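Local coordinates for protein dermonecrotic toxin (Pasteurella multocida, PDB 2EBF) that is a potent mitogen and osteolytic toxin that induces bone resorption and is associated with severe atrophic rhinitis in pigs, its C-terminal region carrying a thiol protease-like catalytic triad, at residues P196-F201 / R255-S260; Q573-A578 / R711-N716; F661-H666 / L731-L736. All blocks are in the same frame, centred on the assembly; numbering follows the deposited sequence.

Contact 1. Residues P196-F201 / R255-S260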
loop_
_atom_site.group_PDB
_atom_site.type_symbol
_atom_site.label_atom_id
_atom_site.label_comp_id
_atom_site.label_asym_id
_atom_site.label_seq_id
_atom_site.Cartn_x
_atom_site.Cartn_y
_atom_site.Cartn_z
ATOM N N PRO A 196 5.812 -17.692 26.619
ATOM C CA PRO A 196 5.912 -19.045 27.177
ATOM C C PRO A 196 5.441 -20.098 26.184
ATOM O O PRO A 196 4.436 -19.897 25.492
ATOM C CB PRO A 196 4.967 -19.003 28.384
ATOM C CG PRO A 196 4.892 -17.571 28.756
ATOM C CD PRO A 196 4.974 -16.820 27.458
ATOM N N GLU A 197 6.166 -21.212 26.125
ATOM C CA GLU A 197 5.876 -22.282 25.168
ATOM C C GLU A 197 4.536 -22.964 25.420
ATOM O O GLU A 197 3.966 -23.570 24.508
ATOM C CB GLU A 197 7.014 -23.305 25.139
ATOM C CG GLU A 197 8.312 -22.757 24.543
ATOM C CD GLU A 197 9.452 -23.770 24.527
ATOM O OE1 GLU A 197 9.291 -24.888 25.075
ATOM O OE2 GLU A 197 10.519 -23.438 23.960
ATOM N N ALA A 198 4.028 -22.844 26.647
ATOM C CA ALA A 198 2.717 -23.396 27.011
ATOM C C ALA A 198 1.578 -22.761 26.216
ATOM O O ALA A 198 0.588 -23.425 25.906
ATOM C CB ALA A 198 2.470 -23.251 28.507
ATOM N N ILE A 199 1.719 -21.474 25.895
ATOM C CA ILE A 199 0.743 -20.774 25.054
ATOM C C ILE A 199 0.651 -21.439 23.680
ATOM O O ILE A 199 1.672 -21.684 23.027
ATOM C CB ILE A 199 1.057 -19.257 24.934
ATOM C CG1 ILE A 199 0.474 -18.499 26.127
ATOM C CG2 ILE A 199 0.474 -18.672 23.663
ATOM C CD1 ILE A 199 1.464 -18.197 27.201
ATOM N N ASP A 200 -0.576 -21.739 23.261
ATOM C CA ASP A 200 -0.818 -22.510 22.040
ATOM C C ASP A 200 -1.541 -21.710 20.947
ATOM O O ASP A 200 -1.964 -22.271 19.929
ATOM C CB ASP A 200 -1.566 -23.820 22.369
ATOM C CG ASP A 200 -2.977 -23.586 22.912
ATOM O OD1 ASP A 200 -3.826 -24.493 22.760
ATOM O OD2 ASP A 200 -3.242 -22.508 23.490
ATOM N N PHE A 201 -1.677 -20.404 21.167
ATOM C CA PHE A 201 -2.234 -19.496 20.166
ATOM C C PHE A 201 -1.227 -18.387 19.835
ATOM O O PHE A 201 -0.354 -18.098 20.655
ATOM C CB PHE A 201 -3.582 -18.913 20.628
ATOM C CG PHE A 201 -3.539 -18.223 21.974
ATOM C CD1 PHE A 201 -3.110 -16.901 22.089
ATOM C CD2 PHE A 201 -3.962 -18.888 23.123
ATOM C CE1 PHE A 201 -3.080 -16.258 23.330
ATOM C CE2 PHE A 201 -3.937 -18.254 24.368
ATOM C CZ PHE A 201 -3.495 -16.937 24.470
ATOM N N ARG A 255 -4.928 -16.294 28.359
ATOM C CA ARG A 255 -4.348 -17.135 29.394
ATOM C C ARG A 255 -3.418 -16.340 30.299
ATOM O O ARG A 255 -2.685 -15.461 29.834
ATOM C CB ARG A 255 -3.595 -18.319 28.783
ATOM C CG ARG A 255 -3.547 -19.541 29.698
ATOM C CD ARG A 255 -2.521 -20.570 29.249
ATOM N NE ARG A 255 -2.776 -21.074 27.900
ATOM C CZ ARG A 255 -2.047 -22.009 27.294
ATOM N NH1 ARG A 255 -1.011 -22.564 27.917
ATOM N NH2 ARG A 255 -2.357 -22.394 26.061
ATOM N N ILE A 256 -3.468 -16.649 31.595
ATOM C CA ILE A 256 -2.525 -16.093 32.564
ATOM C C ILE A 256 -1.480 -17.143 32.914
ATOM O O ILE A 256 -1.816 -18.279 33.259
ATOM C CB ILE A 256 -3.223 -15.581 33.851
ATOM C CG1 ILE A 256 -4.226 -14.475 33.512
ATOM C CG2 ILE A 256 -2.187 -15.065 34.862
ATOM C CD1 ILE A 256 -5.245 -14.206 34.601
ATOM N N ILE A 257 -0.211 -16.761 32.800
ATOM C CA ILE A 257 0.896 -17.593 33.243
ATOM C C ILE A 257 1.829 -16.731 34.079
ATOM O O ILE A 257 2.345 -15.721 33.594
ATOM C CB ILE A 257 1.672 -18.237 32.061
ATOM C CG1 ILE A 257 0.797 -19.271 31.344
ATOM C CG2 ILE A 257 2.976 -18.879 32.550
ATOM C CD1 ILE A 257 1.465 -19.970 30.169
ATOM N N GLU A 258 2.014 -17.127 35.339
ATOM C CA GLU A 258 2.943 -16.467 36.256
ATOM C C GLU A 258 2.823 -14.941 36.230
ATOM O O GLU A 258 3.779 -14.245 35.879
ATOM C CB GLU A 258 4.389 -16.891 35.963
ATOM C CG GLU A 258 4.743 -18.306 36.407
ATOM C CD GLU A 258 6.232 -18.597 36.294
ATOM O OE1 GLU A 258 6.868 -18.876 37.337
ATOM O OE2 GLU A 258 6.769 -18.535 35.165
ATOM N N ASN A 259 1.644 -14.431 36.583
ATOM C CA ASN A 259 1.420 -12.983 36.735
ATOM C C ASN A 259 1.342 -12.175 35.425
ATOM O O ASN A 259 1.224 -10.947 35.453
ATOM C CB ASN A 259 2.454 -12.373 37.700
ATOM C CG ASN A 259 2.042 -11.005 38.222
ATOM O OD1 ASN A 259 2.735 -10.012 37.992
ATOM N ND2 ASN A 259 0.914 -10.947 38.923
ATOM N N SER A 260 1.401 -12.868 34.289
ATOM C CA SER A 260 1.258 -12.223 32.980
ATOM C C SER A 260 0.024 -12.725 32.237
ATOM O O SER A 260 -0.257 -13.925 32.228
ATOM C CB SER A 260 2.512 -12.436 32.126
ATOM O OG SER A 260 3.641 -11.795 32.698
#
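The carbonyl oxygen of Ala198 is gripped by both terminal nitrogens of Arg255, at 2.7 Å from Ala198 O to Arg255 NH1 and 3.1 Å from the same oxygen to Arg255 NH2. Both hydrogen bonds are weak because they are bent, the N-H...O angle at NH1 being 138°. Arg255 NH2 also makes a salt bridge with Asp200 OD2 at 2.7 Å, the carboxylate plane being turned 64° from that of the guanidinium. The arginine reaches this spot with CG anti to its backbone nitrogen (chi1 -152°) and a bend at chi3, which lays one guanidinium face against the backbone, Ile199 CA standing 3.4 Å above the plane. Pro196 to Ile199 form a type I turn, while Ile257 to Ser260 form the type I' turn of a tight beta hairpin. The contact thus fastens the loop before strand 205-207 to strand 254-257, an outermost strand of a small antiparallel sheet within the C2 region of the toxin. Ile257 supplies the apolar half. Its CD1 presses on Ile199 CD1 at 3.5 Å, tighter than ordinary van der Waals contact, and also meets Ala198 CB at 3.8 Å and Pro196 CB at the turn's start. Pro196 and Ile199 additionally touch Tyr262 on the other strand of the hairpin. Beyond the arginine, Phe201 turns the edge of its ring to the backbone, CZ lying 4.2 Å from Arg255 N, while Ile199 CG2 sits over the centre of one ring face.

Contact 2. Residues Q573-A578 / R711-N716; sequences QFKLTA and RNRAIN
Lys575 CG lies 3.8 Å above one face of the Arg713 guanidinium, nearer its margin than its middle, and the ring of Phe574 meets Ala714 O at its edge. Arg713, with positive phi, is the C-prime residue of a Schellman motif that ends helix 701-711: Ala714 N returns to Ala709 O and Arg713 N to Gln710 O. The chain leaving that motif runs roughly antiparallel to 573-576 and joins it through a single beta bridge between Gln573 and Ile715, close to where strands 567-568 and 717-720 pair in the C3 sheet. The bond from Phe574 N to Ala714 O is short and nearly straight, 2.7 Å with an angle of 171°. Gln573 runs out fully extended, its CG pointing away from its own N (chi1 -175°), and passes across Ile715, bringing Gln573 CG to 3.9 Å from Ile715 CG1. At the helix end, Leu576 CD1 packs on Arg711 CG at 4.1 Å, while the charged end of Arg711 turns to Val688 O, Phe687 O and Glu707. Lys575 NZ stays 5.0 Å from Arg713 NH2, and the two like charges probably repel mildly. The buried Phe574 O has no conventional hydrogen-bond partner in the model; Arg713 CA approaches it to 3.0 Å, in a CA-H...O contact with an angle of 152° at the hydrogen.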
loop_
_atom_site.group_PDB
_atom_site.type_symbol
_atom_site.label_atom_id
_atom_site.label_comp_id
_atom_site.label_asym_id
_atom_site.label_seq_id
_atom_site.Cartn_x
_atom_site.Cartn_y
_atom_site.Cartn_z
ATOM N N GLN A 573 24.807 1.218 -14.890
ATOM C CA GLN A 573 25.463 1.320 -16.185
ATOM C C GLN A 573 24.878 0.280 -17.135
ATOM O O GLN A 573 24.796 -0.908 -16.809
ATOM C CB GLN A 573 26.973 1.141 -16.075
ATOM C CG GLN A 573 27.699 1.372 -17.405
ATOM C CD GLN A 573 29.201 1.325 -17.276
ATOM O OE1 GLN A 573 29.913 2.113 -17.901
ATOM N NE2 GLN A 573 29.697 0.403 -16.465
ATOM N N PHE A 574 24.471 0.731 -18.312
ATOM C CA PHE A 574 23.954 -0.176 -19.320
ATOM C C PHE A 574 25.089 -0.746 -20.153
ATOM O O PHE A 574 26.123 -0.100 -20.315
ATOM C CB PHE A 574 22.903 0.534 -20.171
ATOM C CG PHE A 574 21.586 0.722 -19.462
ATOM C CD1 PHE A 574 20.452 0.049 -19.892
ATOM C CD2 PHE A 574 21.487 1.536 -18.343
ATOM C CE1 PHE A 574 19.231 0.207 -19.233
ATOM C CE2 PHE A 574 20.271 1.690 -17.672
ATOM C CZ PHE A 574 19.147 1.026 -18.116
ATOM N N LYS A 575 24.906 -1.979 -20.626
ATOM C CA LYS A 575 25.917 -2.698 -21.409
ATOM C C LYS A 575 25.228 -3.610 -22.409
ATOM O O LYS A 575 24.092 -4.040 -22.202
ATOM C CB LYS A 575 26.807 -3.570 -20.517
ATOM C CG LYS A 575 27.436 -2.863 -19.328
ATOM C CD LYS A 575 27.843 -3.863 -18.260
ATOM C CE LYS A 575 28.129 -3.167 -16.940
ATOM N NZ LYS A 575 28.444 -4.185 -15.889
ATOM N N LEU A 576 25.936 -3.906 -23.491
ATOM C CA LEU A 576 25.507 -4.902 -24.459
ATOM C C LEU A 576 25.502 -6.290 -23.796
ATOM O O LEU A 576 26.449 -6.643 -23.094
ATOM C CB LEU A 576 26.458 -4.881 -25.654
ATOM C CG LEU A 576 26.136 -4.228 -27.008
ATOM C CD1 LEU A 576 24.843 -3.457 -27.065
ATOM C CD2 LEU A 576 27.307 -3.394 -27.507
ATOM N N THR A 577 24.425 -7.048 -24.007
ATOM C CA THR A 577 24.263 -8.386 -23.425
ATOM C C THR A 577 25.051 -9.385 -24.251
ATOM O O THR A 577 25.888 -10.128 -23.728
ATOM C CB THR A 577 22.769 -8.811 -23.373
ATOM O OG1 THR A 577 22.151 -8.245 -22.212
ATOM C CG2 THR A 577 22.619 -10.342 -23.314
ATOM N N ALA A 578 24.772 -9.385 -25.551
ATOM C CA ALA A 578 25.504 -10.197 -26.506
ATOM C C ALA A 578 26.618 -9.336 -27.102
ATOM O O ALA A 578 27.361 -8.656 -26.374
ATOM C CB ALA A 578 24.558 -10.693 -27.592
ATOM N N ARG A 711 25.039 0.431 -26.199
ATOM C CA ARG A 711 26.224 0.587 -27.050
ATOM C C ARG A 711 27.229 1.546 -26.432
ATOM O O ARG A 711 28.454 1.347 -26.534
ATOM C CB ARG A 711 25.837 1.038 -28.463
ATOM C CG ARG A 711 25.247 -0.080 -29.291
ATOM C CD ARG A 711 24.536 0.413 -30.530
ATOM N NE ARG A 711 25.394 1.179 -31.434
ATOM C CZ ARG A 711 24.929 1.862 -32.478
ATOM N NH1 ARG A 711 23.633 1.850 -32.735
ATOM N NH2 ARG A 711 25.747 2.546 -33.266
ATOM N N ASN A 712 26.704 2.571 -25.771
ATOM C CA ASN A 712 27.526 3.606 -25.181
ATOM C C ASN A 712 27.903 3.368 -23.722
ATOM O O ASN A 712 28.503 4.246 -23.086
ATOM C CB ASN A 712 26.834 4.960 -25.342
ATOM C CG ASN A 712 26.921 5.479 -26.755
ATOM O OD1 ASN A 712 28.004 5.850 -27.232
ATOM N ND2 ASN A 712 25.789 5.503 -27.443
ATOM N N ARG A 713 27.540 2.193 -23.197
ATOM C CA ARG A 713 27.779 1.846 -21.795
ATOM C C ARG A 713 27.335 3.003 -20.894
ATOM O O ARG A 713 28.065 3.441 -19.999
ATOM C CB ARG A 713 29.248 1.455 -21.564
ATOM C CG ARG A 713 29.679 0.216 -22.393
ATOM C CD ARG A 713 31.153 -0.114 -22.199
ATOM N NE ARG A 713 31.424 -0.551 -20.829
ATOM C CZ ARG A 713 31.304 -1.809 -20.403
ATOM N NH1 ARG A 713 30.923 -2.770 -21.242
ATOM N NH2 ARG A 713 31.564 -2.107 -19.135
ATOM N N ALA A 714 26.128 3.498 -21.178
ATOM C CA ALA A 714 25.556 4.667 -20.518
ATOM C C ALA A 714 25.329 4.447 -19.032
ATOM O O ALA A 714 24.788 3.411 -18.632
ATOM C CB ALA A 714 24.235 5.040 -21.190
ATOM N N ILE A 715 25.724 5.440 -18.231
ATOM C CA ILE A 715 25.481 5.435 -16.797
ATOM C C ILE A 715 24.266 6.301 -16.478
ATOM O O ILE A 715 24.203 7.476 -16.868
ATOM C CB ILE A 715 26.711 5.945 -15.984
ATOM C CG1 ILE A 715 27.961 5.084 -16.235
ATOM C CG2 ILE A 715 26.383 5.987 -14.483
ATOM C CD1 ILE A 715 29.272 5.825 -15.911
ATOM N N ASN A 716 23.309 5.698 -15.781
ATOM C CA ASN A 716 22.079 6.359 -15.352
ATOM C C ASN A 716 21.373 7.137 -16.471
ATOM O O ASN A 716 21.059 8.319 -16.309
ATOM C CB ASN A 716 22.332 7.228 -14.107
ATOM C CG ASN A 716 22.909 6.435 -12.939
ATOM O OD1 ASN A 716 22.846 5.193 -12.914
ATOM N ND2 ASN A 716 23.477 7.150 -11.959
#

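Contact 3. Residues F661-H666 / L731-L736; sequences FSHQMH and LFMPPL
Met733 folds its terminal methyl over the imidazole of His663, CE lying 3.6 Å above the ring plane and over its centre. This is a CH-pi contact, only 14° off the ring normal. Met733 SD stands farther off, 4.8 Å from the ring centroid. In Met733, chi1 of 53° tucks CG over the residue's own backbone, and a bend at chi3 (79°) turns CE back over the ring. Nearer the backbones, Met733 CB rests 3.7 Å from His663 CB. The imidazole also meets the backbone of 731-736, for His663 CD2 lies 3.4 Å from Phe732 O. Two residues along the strand, Met665 CB approaches Phe732 CD2 at 4.4 Å.

Farther out, Thr651 OG1 of the neighbouring strand 643-656 lies within hydrogen-bonding reach of both Phe732 O and Gln664 O, which must share its single proton, and the Phe732 ring packs on Phe718 and Glu720 of strand 717-720. The segment after helix 726-730 thereby lies against the antiparallel C3 sheet. On strand 660-673, His666 is hydrogen-bonded to Asp681, consistent with the histidine-aspartate pair of a thiol protease-like triad, and a bound phosphonate lies about 9 Å from the Met665 side chain. His663 NE2 is bonded to Ala730 O at the end of helix 726-730, which implies that NE2 carries a proton and helps to hold the imidazole's rotation while its face receives the methyl.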
loop_
_atom_site.group_PDB
_atom_site.type_symbol
_atom_site.label_atom_id
_atom_site.label_comp_id
_atom_site.label_asym_id
_atom_site.label_seq_id
_atom_site.Cartn_x
_atom_site.Cartn_y
_atom_site.Cartn_z
ATOM N N PHE A 661 32.620 13.196 -14.210
ATOM C CA PHE A 661 31.640 12.585 -15.111
ATOM C C PHE A 661 31.105 13.662 -16.045
ATOM O O PHE A 661 30.722 14.745 -15.594
ATOM C CB PHE A 661 30.493 11.921 -14.331
ATOM C CG PHE A 661 30.888 10.634 -13.655
ATOM C CD1 PHE A 661 30.675 9.411 -14.278
ATOM C CD2 PHE A 661 31.488 10.650 -12.391
ATOM C CE1 PHE A 661 31.059 8.208 -13.655
ATOM C CE2 PHE A 661 31.868 9.465 -11.760
ATOM C CZ PHE A 661 31.657 8.240 -12.395
ATOM N N SER A 662 31.110 13.376 -17.346
ATOM C CA SER A 662 30.526 14.282 -18.334
ATOM C C SER A 662 29.115 13.812 -18.655
ATOM O O SER A 662 28.770 12.658 -18.382
ATOM C CB SER A 662 31.366 14.343 -19.613
ATOM O OG SER A 662 31.485 13.061 -20.207
ATOM N N HIS A 663 28.295 14.712 -19.202
ATOM C CA HIS A 663 27.024 14.304 -19.805
ATOM C C HIS A 663 27.256 14.056 -21.306
ATOM O O HIS A 663 28.018 14.786 -21.960
ATOM C CB HIS A 663 25.939 15.368 -19.561
ATOM C CG HIS A 663 26.115 16.618 -20.368
ATOM N ND1 HIS A 663 27.049 17.584 -20.056
ATOM C CD2 HIS A 663 25.460 17.067 -21.467
ATOM C CE1 HIS A 663 26.972 18.568 -20.936
ATOM N NE2 HIS A 663 26.015 18.280 -21.802
ATOM N N GLN A 664 26.621 13.011 -21.838
ATOM C CA GLN A 664 26.704 12.663 -23.252
ATOM C C GLN A 664 25.263 12.460 -23.710
ATOM O O GLN A 664 24.432 12.010 -22.926
ATOM C CB GLN A 664 27.494 11.353 -23.451
ATOM C CG GLN A 664 28.949 11.368 -22.927
ATOM C CD GLN A 664 29.860 12.356 -23.662
ATOM O OE1 GLN A 664 30.632 13.094 -23.036
ATOM N NE2 GLN A 664 29.781 12.368 -24.987
ATOM N N MET A 665 24.960 12.798 -24.960
ATOM C CA MET A 665 23.579 12.691 -25.424
ATOM C C MET A 665 23.429 12.296 -26.891
ATOM O O MET A 665 24.397 12.275 -27.674
ATOM C CB MET A 665 22.795 13.982 -25.116
ATOM C CG MET A 665 23.031 15.146 -26.096
ATOM S SD MET A 665 24.736 15.700 -26.335
ATOM C CE MET A 665 25.136 16.277 -24.690
ATOM N N HIS A 666 22.198 11.965 -27.256
ATOM C CA HIS A 666 21.876 11.629 -28.632
ATOM C C HIS A 666 20.401 11.921 -28.827
ATOM O O HIS A 666 19.648 11.999 -27.851
ATOM C CB HIS A 666 22.171 10.146 -28.913
ATOM C CG HIS A 666 21.995 9.753 -30.355
ATOM N ND1 HIS A 666 22.335 10.583 -31.402
ATOM C CD2 HIS A 666 21.563 8.599 -30.916
ATOM C CE1 HIS A 666 22.101 9.964 -32.547
ATOM N NE2 HIS A 666 21.618 8.763 -32.279
ATOM N N LEU A 731 23.203 20.754 -23.947
ATOM C CA LEU A 731 23.175 20.815 -22.479
ATOM C C LEU A 731 22.102 19.915 -21.851
ATOM O O LEU A 731 21.832 20.005 -20.650
ATOM C CB LEU A 731 23.036 22.282 -22.022
ATOM C CG LEU A 731 24.301 23.132 -22.223
ATOM C CD1 LEU A 731 24.026 24.601 -21.924
ATOM C CD2 LEU A 731 25.429 22.619 -21.336
ATOM N N PHE A 732 21.523 19.024 -22.657
ATOM C CA PHE A 732 20.575 18.012 -22.174
ATOM C C PHE A 732 21.298 16.963 -21.331
ATOM O O PHE A 732 22.157 16.230 -21.825
ATOM C CB PHE A 732 19.830 17.345 -23.346
ATOM C CG PHE A 732 18.844 16.268 -22.924
ATOM C CD1 PHE A 732 17.947 16.474 -21.864
ATOM C CD2 PHE A 732 18.791 15.065 -23.617
ATOM C CE1 PHE A 732 17.028 15.485 -21.488
ATOM C CE2 PHE A 732 17.883 14.069 -23.251
ATOM C CZ PHE A 732 16.989 14.283 -22.184
ATOM N N MET A 733 20.959 16.919 -20.048
ATOM C CA MET A 733 21.625 16.003 -19.111
ATOM C C MET A 733 20.637 15.321 -18.186
ATOM O O MET A 733 19.522 15.814 -18.012
ATOM C CB MET A 733 22.766 16.707 -18.333
ATOM C CG MET A 733 22.407 17.988 -17.614
ATOM S SD MET A 733 23.886 18.832 -16.928
ATOM C CE MET A 733 24.583 19.652 -18.358
ATOM N N PRO A 734 21.015 14.146 -17.627
ATOM C CA PRO A 734 20.101 13.441 -16.733
ATOM C C PRO A 734 19.786 14.273 -15.487
ATOM O O PRO A 734 20.510 15.247 -15.204
ATOM C CB PRO A 734 20.894 12.187 -16.333
ATOM C CG PRO A 734 21.914 11.989 -17.447
ATOM C CD PRO A 734 22.287 13.413 -17.802
ATOM N N PRO A 735 18.701 13.918 -14.757
ATOM C CA PRO A 735 18.449 14.561 -13.476
ATOM C C PRO A 735 19.719 14.552 -12.625
ATOM O O PRO A 735 20.441 13.548 -12.578
ATOM C CB PRO A 735 17.358 13.689 -12.856
ATOM C CG PRO A 735 16.574 13.232 -14.054
ATOM C CD PRO A 735 17.657 12.920 -15.070
ATOM N N LEU A 736 19.998 15.684 -11.996
ATOM C CA LEU A 736 21.293 15.880 -11.332
ATOM C C LEU A 736 21.550 14.968 -10.128
ATOM O O LEU A 736 22.706 14.650 -9.839
ATOM C CB LEU A 736 21.497 17.355 -10.977
ATOM C CG LEU A 736 21.611 18.314 -12.169
ATOM C CD1 LEU A 736 21.834 19.731 -11.684
ATOM C CD2 LEU A 736 22.704 17.875 -13.194
#

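How the contacts relate
From the N terminus, contact 1 comes first, closing a loop of 53 residues within the C2 range and joining the segment before strand 205-207 to a hairpin edge. The chain completes it before either C3 contact opens. Contacts 2 and 3 then cross, their segments following one another as 573-578, 661-666, 711-716 and 731-736. Together they tie the ends of helices 701-711 and 726-730 to the antiparallel C3 sheet and the loop after strand 567-568. Their centres are 15 Å apart and they touch, Ile715 CD1 packing on Phe661 CE1 at 3.7 Å. Contact 1 stands apart, its centre 59 Å from that of contact 2 and 63 Å from that of contact 3.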